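Local coordinates for peptidase S8 and S53, subtilisin, kexin, sedolisin (Mycobacterium smegmatis, PDB 4KG7), which is a membrane-associated mycosin, a subtilisin-like serine endopeptidase of the type VII (ESX-3) secretion system that probably cleaves protein substrates by a charge-relay mechanism, at residues C32-G40 and P306-L315; N84-T95 and R129-F140. All coordinates share one frame; numbering follows the deposited sequence.

Contact 1 (C32-G40 and P306-L315); sequences CITTSVLPG and PSERDRLVPL
The N-terminal extension of this subtilisin-fold protease is packed here against a small antiparallel sheet, with L38 and P39 of 32-40 lying on L312 and P314 of the edge strand 312-314. No hydrogen bond joins the two segments, and the 371 Å² they bury comes mainly from aliphatic groups. L38 carries the largest share on its side: with CG anti to the backbone N (chi1 -173°), its two methyls separate over the strand. CD1 of L38 lies 3.7 Å from CB of L312, while CD2 of L38 reaches CG of P314 at 3.9 Å. The L38 and L312 side chains run past one another in opposite directions. CD1 of L312 lies 3.6 Å from O of V37; the L312 and P39 side chains cross at about a right angle, with CD of P39 3.9 Å from CD1 of L312. S36 adds its CB, 4.0 Å from the same methyl. Polar fastening comes from nearby residues: N303 accepts from L38 N, and T35 OG1 is hydrogen-bonded to S302, both on strand 301-306. The T35 side chain is about 7 Å from that of H104 and the L315 side chain about 7 Å from that of S319, both predicted charge-relay residues, without touching them. The hairpin end is closed by S307, whose N and OG reach R311 O from opposite faces of its carbonyl plane. At the start of 32-40, beside the same turn, I33 meets P306 through its CG2 methyl, 4.0 Å from P306 CD.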
# COMPACT_ATOMS: atom_id res chain seq x y z
N CYS A 32 19.36 2.92 -10.85
CA CYS A 32 18.27 3.58 -10.13
C CYS A 32 17.47 4.53 -11.03
O CYS A 32 17.97 5.07 -12.02
CB CYS A 32 18.80 4.38 -8.96
SG CYS A 32 19.62 3.41 -7.68
N ILE A 33 16.23 4.73 -10.63
CA ILE A 33 15.21 5.50 -11.33
C ILE A 33 14.75 6.61 -10.39
O ILE A 33 14.68 6.42 -9.17
CB ILE A 33 14.00 4.55 -11.63
CG1 ILE A 33 14.45 3.49 -12.64
CG2 ILE A 33 12.77 5.27 -12.15
CD1 ILE A 33 15.17 4.09 -13.79
N THR A 34 14.42 7.76 -10.95
CA THR A 34 13.69 8.79 -10.28
C THR A 34 12.42 9.13 -11.05
O THR A 34 12.39 9.01 -12.29
CB THR A 34 14.51 10.07 -10.09
OG1 THR A 34 14.95 10.57 -11.36
CG2 THR A 34 15.74 9.78 -9.21
N THR A 35 11.39 9.55 -10.32
CA THR A 35 10.16 10.04 -10.93
C THR A 35 10.33 11.47 -11.46
O THR A 35 11.12 12.24 -10.92
CB THR A 35 9.00 9.99 -9.92
OG1 THR A 35 9.38 10.66 -8.70
CG2 THR A 35 8.65 8.59 -9.59
N SER A 36 9.60 11.80 -12.51
CA SER A 36 9.81 13.02 -13.28
C SER A 36 8.47 13.70 -13.56
O SER A 36 7.41 13.15 -13.28
CB SER A 36 10.50 12.69 -14.66
OG SER A 36 11.73 11.99 -14.48
N VAL A 37 8.55 14.88 -14.14
CA VAL A 37 7.37 15.61 -14.60
C VAL A 37 7.02 15.21 -16.03
O VAL A 37 7.83 15.33 -16.93
CB VAL A 37 7.56 17.13 -14.45
CG1 VAL A 37 6.38 17.91 -14.97
CG2 VAL A 37 7.80 17.49 -12.99
N LEU A 38 5.76 14.82 -16.25
CA LEU A 38 5.27 14.48 -17.57
C LEU A 38 5.10 15.75 -18.39
O LEU A 38 4.37 16.63 -17.98
CB LEU A 38 3.93 13.76 -17.40
CG LEU A 38 3.31 13.15 -18.65
CD1 LEU A 38 4.23 12.07 -19.22
CD2 LEU A 38 1.95 12.58 -18.26
N PRO A 39 5.76 15.85 -19.56
CA PRO A 39 5.60 17.07 -20.32
C PRO A 39 4.14 17.36 -20.69
O PRO A 39 3.36 16.45 -20.98
CB PRO A 39 6.47 16.83 -21.55
CG PRO A 39 7.55 15.94 -21.06
CD PRO A 39 6.87 15.03 -20.09
N GLY A 40 3.78 18.64 -20.61
CA GLY A 40 2.43 19.04 -20.92
C GLY A 40 1.49 19.03 -19.74
O GLY A 40 0.32 19.40 -19.89
N PRO A 306 9.59 6.39 -16.36
CA PRO A 306 9.94 5.87 -17.67
C PRO A 306 9.32 4.50 -17.96
O PRO A 306 9.27 3.65 -17.07
CB PRO A 306 11.48 5.80 -17.63
CG PRO A 306 11.88 5.91 -16.21
CD PRO A 306 10.70 6.35 -15.39
N SER A 307 8.81 4.31 -19.16
CA SER A 307 8.31 3.01 -19.60
C SER A 307 9.25 2.53 -20.69
O SER A 307 10.46 2.79 -20.62
CB SER A 307 6.87 3.11 -20.08
OG SER A 307 6.79 3.76 -21.34
N GLU A 308 8.70 1.86 -21.70
CA GLU A 308 9.48 1.35 -22.81
C GLU A 308 10.20 2.48 -23.54
O GLU A 308 9.63 3.57 -23.75
CB GLU A 308 8.61 0.58 -23.81
CG GLU A 308 7.74 -0.52 -23.19
CD GLU A 308 8.54 -1.60 -22.46
OE1 GLU A 308 9.77 -1.68 -22.64
OE2 GLU A 308 7.92 -2.40 -21.71
N ARG A 309 11.45 2.21 -23.89
CA ARG A 309 12.30 3.14 -24.61
C ARG A 309 12.23 4.51 -23.97
O ARG A 309 12.20 5.52 -24.66
CB ARG A 309 11.91 3.18 -26.08
CG ARG A 309 12.24 1.89 -26.82
CD ARG A 309 12.07 2.06 -28.33
NE ARG A 309 10.68 2.35 -28.65
CZ ARG A 309 9.72 1.43 -28.76
NH1 ARG A 309 9.98 0.14 -28.58
NH2 ARG A 309 8.48 1.82 -29.05
N ASP A 310 12.23 4.53 -22.64
CA ASP A 310 12.41 5.75 -21.88
C ASP A 310 11.39 6.82 -22.18
O ASP A 310 11.69 8.00 -22.05
CB ASP A 310 13.84 6.29 -22.06
CG ASP A 310 14.82 5.62 -21.14
OD1 ASP A 310 14.45 5.34 -19.96
OD2 ASP A 310 15.94 5.36 -21.57
N ARG A 311 10.17 6.43 -22.55
CA ARG A 311 9.08 7.40 -22.66
C ARG A 311 8.35 7.49 -21.34
O ARG A 311 8.07 6.47 -20.70
CB ARG A 311 8.12 7.02 -23.78
CG ARG A 311 8.77 6.98 -25.15
CD ARG A 311 9.45 8.28 -25.56
NE ARG A 311 8.51 9.38 -25.76
CZ ARG A 311 7.75 9.54 -26.85
NH1 ARG A 311 7.82 8.68 -27.87
NH2 ARG A 311 6.92 10.58 -26.93
N LEU A 312 8.03 8.71 -20.93
CA LEU A 312 7.37 8.90 -19.64
C LEU A 312 5.90 8.54 -19.72
O LEU A 312 5.25 8.78 -20.73
CB LEU A 312 7.54 10.33 -19.16
CG LEU A 312 8.95 10.72 -18.70
CD1 LEU A 312 8.94 12.20 -18.32
CD2 LEU A 312 9.38 9.87 -17.52
N VAL A 313 5.41 7.94 -18.64
CA VAL A 313 4.01 7.57 -18.51
C VAL A 313 3.53 8.01 -17.14
O VAL A 313 4.34 8.11 -16.20
CB VAL A 313 3.80 6.06 -18.71
CG1 VAL A 313 4.20 5.64 -20.12
CG2 VAL A 313 4.56 5.27 -17.65
N PRO A 314 2.22 8.26 -17.01
CA PRO A 314 1.71 8.72 -15.70
C PRO A 314 1.87 7.66 -14.62
O PRO A 314 2.06 6.45 -14.89
CB PRO A 314 0.23 9.00 -15.97
CG PRO A 314 0.14 9.21 -17.43
CD PRO A 314 1.17 8.31 -18.04
N LEU A 315 1.84 8.12 -13.39
CA LEU A 315 1.84 7.24 -12.23
C LEU A 315 0.44 6.71 -12.04
O LEU A 315 -0.48 7.48 -11.79
CB LEU A 315 2.32 7.98 -10.99
CG LEU A 315 3.71 8.63 -11.08
CD1 LEU A 315 4.10 9.33 -9.79
CD2 LEU A 315 4.78 7.62 -11.43

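Contact 2 (N84-T95 and R129-F140)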
# COMPACT_ATOMS: atom_id res chain seq x y z
N ASN A 84 9.55 14.46 7.38
CA ASN A 84 8.91 13.77 8.49
C ASN A 84 9.07 12.26 8.38
O ASN A 84 8.13 11.50 8.71
CB ASN A 84 7.41 14.15 8.57
CG ASN A 84 6.65 13.90 7.27
OD1 ASN A 84 7.20 14.03 6.18
ND2 ASN A 84 5.36 13.60 7.40
N VAL A 85 10.26 11.82 7.91
CA VAL A 85 10.52 10.37 7.72
C VAL A 85 11.65 9.80 8.59
O VAL A 85 12.80 10.29 8.58
CB VAL A 85 10.85 10.03 6.26
CG1 VAL A 85 10.78 8.53 6.03
CG2 VAL A 85 9.93 10.78 5.31
N GLU A 86 11.31 8.75 9.31
CA GLU A 86 12.16 8.06 10.27
C GLU A 86 12.72 6.80 9.60
O GLU A 86 12.01 6.13 8.84
CB GLU A 86 11.30 7.68 11.52
CG GLU A 86 11.98 6.79 12.56
CD GLU A 86 11.07 6.39 13.72
OE1 GLU A 86 9.93 6.89 13.82
OE2 GLU A 86 11.49 5.55 14.54
N ALA A 87 13.96 6.46 9.91
CA ALA A 87 14.57 5.25 9.40
C ALA A 87 13.93 4.00 9.99
O ALA A 87 13.81 3.91 11.21
CB ALA A 87 16.05 5.28 9.75
N GLY A 88 13.56 3.05 9.14
CA GLY A 88 13.03 1.76 9.58
C GLY A 88 13.82 0.58 9.06
O GLY A 88 13.46 -0.55 9.35
N GLY A 89 14.90 0.83 8.32
CA GLY A 89 15.79 -0.23 7.91
C GLY A 89 15.55 -0.76 6.51
O GLY A 89 14.76 -0.22 5.75
N ASP A 90 16.25 -1.86 6.19
CA ASP A 90 16.43 -2.30 4.81
C ASP A 90 16.51 -3.83 4.77
O ASP A 90 17.23 -4.46 5.56
CB ASP A 90 17.74 -1.65 4.30
CG ASP A 90 17.94 -1.75 2.80
OD1 ASP A 90 17.16 -2.39 2.09
OD2 ASP A 90 18.96 -1.18 2.32
N TYR A 91 15.77 -4.42 3.83
CA TYR A 91 15.75 -5.87 3.59
C TYR A 91 16.44 -6.20 2.26
O TYR A 91 16.42 -7.35 1.85
CB TYR A 91 14.30 -6.40 3.59
CG TYR A 91 13.76 -6.42 4.99
CD1 TYR A 91 13.25 -5.25 5.57
CD2 TYR A 91 13.83 -7.55 5.76
CE1 TYR A 91 12.79 -5.24 6.88
CE2 TYR A 91 13.37 -7.55 7.07
CZ TYR A 91 12.85 -6.39 7.62
OH TYR A 91 12.41 -6.37 8.93
N ILE A 92 17.07 -5.20 1.63
CA ILE A 92 17.74 -5.36 0.32
C ILE A 92 19.25 -5.16 0.49
O ILE A 92 20.02 -6.09 0.29
CB ILE A 92 17.15 -4.41 -0.74
CG1 ILE A 92 15.67 -4.74 -1.01
CG2 ILE A 92 17.94 -4.53 -2.03
CD1 ILE A 92 15.39 -6.05 -1.71
N GLU A 93 19.64 -3.96 0.89
CA GLU A 93 21.00 -3.67 1.30
C GLU A 93 21.01 -3.46 2.82
O GLU A 93 20.16 -4.00 3.52
CB GLU A 93 21.55 -2.45 0.55
CG GLU A 93 21.52 -2.57 -0.98
CD GLU A 93 22.09 -1.35 -1.66
OE1 GLU A 93 21.51 -0.26 -1.53
OE2 GLU A 93 23.14 -1.48 -2.35
N SER A 94 21.95 -2.64 3.31
CA SER A 94 22.08 -2.38 4.75
C SER A 94 21.90 -0.91 5.06
O SER A 94 22.46 -0.38 6.05
CB SER A 94 23.44 -2.88 5.25
OG SER A 94 24.51 -2.28 4.54
N THR A 95 21.10 -0.24 4.24
CA THR A 95 20.78 1.17 4.45
C THR A 95 19.78 1.32 5.59
O THR A 95 19.29 0.34 6.15
CB THR A 95 20.23 1.87 3.17
OG1 THR A 95 18.88 1.44 2.91
CG2 THR A 95 21.10 1.61 1.96
N ARG A 129 3.72 11.12 11.16
CA ARG A 129 5.12 10.80 10.96
C ARG A 129 5.20 9.51 10.19
O ARG A 129 4.32 8.67 10.28
CB ARG A 129 5.82 10.66 12.30
CG ARG A 129 6.12 12.02 12.90
CD ARG A 129 6.88 11.92 14.20
NE ARG A 129 6.16 11.17 15.24
CZ ARG A 129 6.29 9.87 15.51
NH1 ARG A 129 7.09 9.08 14.80
NH2 ARG A 129 5.58 9.34 16.51
N LEU A 130 6.24 9.37 9.39
CA LEU A 130 6.42 8.18 8.61
C LEU A 130 7.64 7.42 9.09
O LEU A 130 8.61 8.03 9.53
CB LEU A 130 6.67 8.55 7.14
CG LEU A 130 5.51 9.29 6.48
CD1 LEU A 130 5.96 9.80 5.12
CD2 LEU A 130 4.31 8.39 6.37
N ILE A 131 7.56 6.10 9.03
CA ILE A 131 8.74 5.23 9.15
C ILE A 131 8.90 4.52 7.81
O ILE A 131 7.95 3.87 7.32
CB ILE A 131 8.57 4.17 10.25
CG1 ILE A 131 8.39 4.83 11.61
CG2 ILE A 131 9.77 3.24 10.28
CD1 ILE A 131 7.82 3.88 12.64
N SER A 132 10.09 4.63 7.21
CA SER A 132 10.38 3.95 5.95
C SER A 132 11.18 2.67 6.16
O SER A 132 12.28 2.71 6.68
CB SER A 132 11.20 4.83 5.04
OG SER A 132 11.49 4.11 3.87
N ILE A 133 10.61 1.55 5.73
CA ILE A 133 11.27 0.24 5.76
C ILE A 133 11.40 -0.20 4.30
O ILE A 133 10.38 -0.41 3.61
CB ILE A 133 10.45 -0.81 6.53
CG1 ILE A 133 10.29 -0.38 7.99
CG2 ILE A 133 11.10 -2.18 6.47
CD1 ILE A 133 9.28 -1.23 8.75
N ARG A 134 12.61 -0.31 3.80
CA ARG A 134 12.77 -0.77 2.44
C ARG A 134 12.70 -2.30 2.44
O ARG A 134 13.62 -2.98 2.86
CB ARG A 134 14.08 -0.31 1.74
CG ARG A 134 14.15 -0.88 0.31
CD ARG A 134 15.16 -0.22 -0.59
NE ARG A 134 16.53 -0.51 -0.21
CZ ARG A 134 17.58 -0.13 -0.92
NH1 ARG A 134 17.42 0.49 -2.08
NH2 ARG A 134 18.81 -0.41 -0.48
N GLN A 135 11.59 -2.82 1.96
CA GLN A 135 11.33 -4.25 1.95
C GLN A 135 11.61 -4.90 0.61
O GLN A 135 11.84 -6.12 0.55
CB GLN A 135 9.89 -4.52 2.43
CG GLN A 135 9.46 -5.97 2.47
CD GLN A 135 8.83 -6.46 1.17
OE1 GLN A 135 8.32 -5.66 0.36
NE2 GLN A 135 8.89 -7.76 0.92
N ASN A 136 11.59 -4.12 -0.46
CA ASN A 136 11.88 -4.68 -1.77
C ASN A 136 12.31 -3.66 -2.77
O ASN A 136 12.13 -2.46 -2.58
CB ASN A 136 10.71 -5.49 -2.32
CG ASN A 136 11.17 -6.71 -3.16
OD1 ASN A 136 12.36 -6.88 -3.60
ND2 ASN A 136 10.20 -7.61 -3.37
N SER A 137 12.95 -4.14 -3.83
CA SER A 137 13.29 -3.30 -4.98
C SER A 137 13.54 -4.22 -6.15
O SER A 137 14.36 -5.12 -6.04
CB SER A 137 14.55 -2.48 -4.74
OG SER A 137 14.99 -1.92 -6.00
N PRO A 138 12.84 -3.98 -7.27
CA PRO A 138 13.15 -4.75 -8.48
C PRO A 138 14.46 -4.40 -9.13
O PRO A 138 14.84 -5.06 -10.13
CB PRO A 138 12.01 -4.40 -9.43
CG PRO A 138 11.47 -3.14 -8.96
CD PRO A 138 11.75 -3.02 -7.48
N ARG A 139 15.16 -3.39 -8.61
CA ARG A 139 16.48 -3.03 -9.14
C ARG A 139 17.57 -3.96 -8.59
O ARG A 139 18.72 -3.85 -8.99
CB ARG A 139 16.84 -1.59 -8.78
CG ARG A 139 15.88 -0.53 -9.31
CD ARG A 139 15.93 -0.44 -10.81
NE ARG A 139 14.89 0.44 -11.32
CZ ARG A 139 13.61 0.10 -11.38
NH1 ARG A 139 13.20 -1.10 -10.97
NH2 ARG A 139 12.72 0.95 -11.86
N PHE A 140 17.21 -4.85 -7.66
CA PHE A 140 18.17 -5.74 -7.00
C PHE A 140 17.77 -7.19 -7.16
O PHE A 140 16.60 -7.53 -7.34
CB PHE A 140 18.27 -5.41 -5.51
CG PHE A 140 18.93 -4.11 -5.23
CD1 PHE A 140 18.26 -2.92 -5.45
CD2 PHE A 140 20.24 -4.06 -4.74
CE1 PHE A 140 18.86 -1.71 -5.21
CE2 PHE A 140 20.83 -2.83 -4.48
CZ PHE A 140 20.15 -1.66 -4.73
O HOH W 1 19.88 1.32 -3.26
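R134 grips D90 side-on: NE donates to OD1 at 3.0 Å and NH2 to OD2 at 2.9 Å, nearly in the guanidinium plane, although the carboxylate is turned 49° from it. The same NH2 also reaches E93 OE1 at 2.9 Å, on its anti lone pair, and a water links that oxygen to R134 NH1. The chain of R134, bent at chi3 (70°), brings its head to these acids, while I92 CB covers one guanidinium face. D90 is fixed in turn: I92 N meets OD1 from the carboxylate face opposite NE, forming an Asx turn, and T95 gives both N and OG1 to OD2. So many donors would be expected to keep D90 ionised. Beyond this network I92 sets CG2 over the F140 ring, 3.7 Å from the centroid and 26° off its normal, and the F140 edge faces E93 OE2. The strands that carry these groups are joined by a parallel ladder, from L130 N to N84 O (2.9 Å) through to Y91 N to R134 O (2.8 Å). Its register shifts by one between A87 and D90, a beta bulge, where G88 CA lies 3.6 Å from I131 CG2. Both strands belong to a beta-alpha-beta unit of the subtilisin fold, connected through helix 104-113. Strand 85-90 lies at one edge of the seven-stranded parallel sheet, with 129-134 next to it, beside strand 68-73; L130 packs on helix 104-113, whereas Y91, on the other side, touches helix 150-170.

In the fold
From the N terminus the chain first lays down 32-40, whose partner 306-315 comes 266 residues later; contact 1 thus closes a very long loop containing most of the subtilisin fold. Contact 2 is nested within it, closing a short loop from 84-95 to 129-140 that includes helix 104-113. The first ties the N-terminal extension to the three-stranded antiparallel sheet, the second joins the outer two strands of the central parallel sheet. Their centres are 23 Å apart, yet they touch where I33 CG1 packs 3.2 Å from R139 NH2. The loop between 84-95 and helix 104-113 adds a covalent tie, the C32-C101 disulfide, while R139 forms a salt bridge to D102.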